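Local coordinates for PKS (Streptomyces sp. CNQ431, PDB 5YDA), which probably selects acyl building blocks and loads them onto a carrier protein, as the acyltransferase domain of a splenocin polyketide synthase, at residues Val141-Ala146 with Met213-Ala218. Residues are numbered along the deposited sequence; the frame is centred on the assembly and turned at random.
Sequences VDRCAA and MEIDEA
Arg-143 starts with CG anti to its own backbone N (chi1 -171°) and then bends at chi2, which swings the guanidinium over Ile-215 and to the carboxylate of Asp-216. In Ile-215, CG1 is the branch anti to the backbone N. It extends toward Cys-144, and CG2 is turned to the arginine. The main polar link is a salt bridge from Arg-143 NE to Asp-216 OD1, at 2.7 Å. As a hydrogen bond it is weak, since the N-H...O angle is 115°. The two planar groups stand 88° apart, and OD1 meets the guanidinium obliquely instead of lying in line with the N-H. Attraction between opposite charges therefore probably contributes more here than bond direction. A water connects the same groups: it donates to Asp-216 OD2 at 2.9 Å and weakly accepts from Arg-143 NE.

Beside the charged pair the contact is apolar. Ile-215 CG2 sits over the centre of one guanidinium face, 3.8 Å from Arg-143 CZ. Ile-215 CG1 lies 4.1 Å from Cys-144 SG. The contact joins helix 135-152 to the first turn of helix 215-231 within the acyltransferase domain. Helix 201-210, which precedes 215-231, follows strand 195-198 at a probable nucleophile elbow (GxSxG). Glu-214 occupies the N-cap position of helix 215-231, so Asp-216 is in its first turn, where the helix dipole may help to stabilise a negative carboxylate. Helix 169-188 packs against the buried Cys-144 and Ile-215: Val-177 touches Cys-144, and Phe-176 and Tyr-180 touch Ile-215. Nearby, Glu-214 forms a salt bridge with Arg-319, and Asp-142 forms one with Arg-157.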
loop_
_atom_site.group_PDB
_atom_site.type_symbol
_atom_site.label_atom_id
_atom_site.label_comp_id
_atom_site.label_asym_id
_atom_site.label_seq_id
_atom_site.Cartn_x
_atom_site.Cartn_y
_atom_site.Cartn_z
ATOM N N VAL A 141 -10.812 7.132 9.713
ATOM C CA VAL A 141 -11.283 5.860 10.260
ATOM C C VAL A 141 -12.659 6.027 10.892
ATOM O O VAL A 141 -13.560 5.198 10.693
ATOM C CB VAL A 141 -10.276 5.296 11.274
ATOM C CG1 VAL A 141 -10.904 4.132 12.015
ATOM C CG2 VAL A 141 -8.992 4.864 10.574
ATOM N N ASP A 142 -12.843 7.096 11.670
ATOM C CA ASP A 142 -14.123 7.282 12.348
ATOM C C ASP A 142 -15.243 7.456 11.340
ATOM O O ASP A 142 -16.313 6.852 11.466
ATOM C CB ASP A 142 -14.045 8.483 13.285
ATOM C CG ASP A 142 -13.190 8.210 14.523
ATOM O OD1 ASP A 142 -12.869 7.029 14.835
ATOM O OD2 ASP A 142 -12.850 9.195 15.192
ATOM N N ARG A 143 -14.997 8.258 10.312
ATOM C CA ARG A 143 -15.999 8.465 9.282
ATOM C C ARG A 143 -16.364 7.142 8.604
ATOM O O ARG A 143 -17.550 6.808 8.473
ATOM C CB ARG A 143 -15.469 9.501 8.293
ATOM C CG ARG A 143 -16.465 9.997 7.278
ATOM C CD ARG A 143 -16.238 9.300 5.961
ATOM N NE ARG A 143 -16.867 9.988 4.839
ATOM C CZ ARG A 143 -16.221 10.828 4.038
ATOM N NH1 ARG A 143 -14.929 11.084 4.256
ATOM N NH2 ARG A 143 -16.865 11.401 3.020
ATOM N N CYS A 144 -15.358 6.334 8.228
ATOM C CA CYS A 144 -15.667 5.076 7.552
ATOM C C CYS A 144 -16.401 4.112 8.472
ATOM O O CYS A 144 -17.323 3.420 8.030
ATOM C CB CYS A 144 -14.399 4.424 7.001
ATOM S SG CYS A 144 -13.573 5.422 5.738
ATOM N N ALA A 145 -16.022 4.047 9.750
ATOM C CA ALA A 145 -16.705 3.122 10.652
ATOM C C ALA A 145 -18.181 3.488 10.804
ATOM O O ALA A 145 -19.051 2.603 10.825
ATOM C CB ALA A 145 -16.004 3.094 12.018
ATOM N N ALA A 146 -18.489 4.789 10.890
ATOM C CA ALA A 146 -19.887 5.201 11.011
ATOM C C ALA A 146 -20.663 4.878 9.744
ATOM O O ALA A 146 -21.773 4.344 9.817
ATOM C CB ALA A 146 -19.989 6.693 11.333
ATOM N N MET A 213 -14.932 6.585 -7.482
ATOM C CA MET A 213 -15.997 6.240 -6.556
ATOM C C MET A 213 -15.967 7.204 -5.383
ATOM O O MET A 213 -14.922 7.767 -5.051
ATOM C CB MET A 213 -15.851 4.809 -6.009
ATOM C CG MET A 213 -16.067 3.704 -6.992
ATOM S SD MET A 213 -15.516 2.125 -6.288
ATOM C CE MET A 213 -15.513 1.188 -7.805
ATOM N N GLU A 214 -17.114 7.356 -4.735
ATOM C CA GLU A 214 -17.194 8.073 -3.472
ATOM C C GLU A 214 -17.010 7.073 -2.342
ATOM O O GLU A 214 -17.644 6.009 -2.344
ATOM C CB GLU A 214 -18.535 8.799 -3.338
ATOM C CG GLU A 214 -18.819 9.750 -4.493
ATOM C CD GLU A 214 -20.220 10.364 -4.442
ATOM O OE1 GLU A 214 -20.909 10.228 -3.406
ATOM O OE2 GLU A 214 -20.628 10.986 -5.450
ATOM N N ILE A 215 -16.148 7.418 -1.377
ATOM C CA ILE A 215 -15.795 6.468 -0.326
ATOM C C ILE A 215 -17.049 5.987 0.398
ATOM O O ILE A 215 -17.212 4.783 0.644
ATOM C CB ILE A 215 -14.751 7.080 0.640
ATOM C CG1 ILE A 215 -14.381 6.092 1.745
ATOM C CG2 ILE A 215 -15.237 8.390 1.272
ATOM C CD1 ILE A 215 -13.790 4.785 1.240
ATOM N N ASP A 216 -17.987 6.902 0.694
ATOM C CA ASP A 216 -19.185 6.510 1.440
ATOM C C ASP A 216 -20.052 5.523 0.666
ATOM O O ASP A 216 -20.696 4.660 1.271
ATOM C CB ASP A 216 -20.023 7.740 1.804
ATOM C CG ASP A 216 -19.401 8.573 2.907
ATOM O OD1 ASP A 216 -18.248 8.297 3.317
ATOM O OD2 ASP A 216 -20.065 9.521 3.364
ATOM N N GLU A 217 -20.114 5.651 -0.660
ATOM C CA GLU A 217 -20.870 4.682 -1.443
ATOM C C GLU A 217 -20.094 3.383 -1.641
ATOM O O GLU A 217 -20.706 2.311 -1.691
ATOM C CB GLU A 217 -21.238 5.256 -2.817
ATOM C CG GLU A 217 -22.047 6.545 -2.797
ATOM C CD GLU A 217 -22.455 6.983 -4.205
ATOM O OE1 GLU A 217 -23.538 7.604 -4.346
ATOM O OE2 GLU A 217 -21.696 6.697 -5.172
ATOM N N ALA A 218 -18.757 3.462 -1.753
ATOM C CA ALA A 218 -17.952 2.264 -2.004
ATOM C C ALA A 218 -17.945 1.325 -0.799
ATOM O O ALA A 218 -18.045 0.100 -0.965
ATOM C CB ALA A 218 -16.524 2.650 -2.376
HETATM O O HOH W 1 -19.932 10.831 5.990
#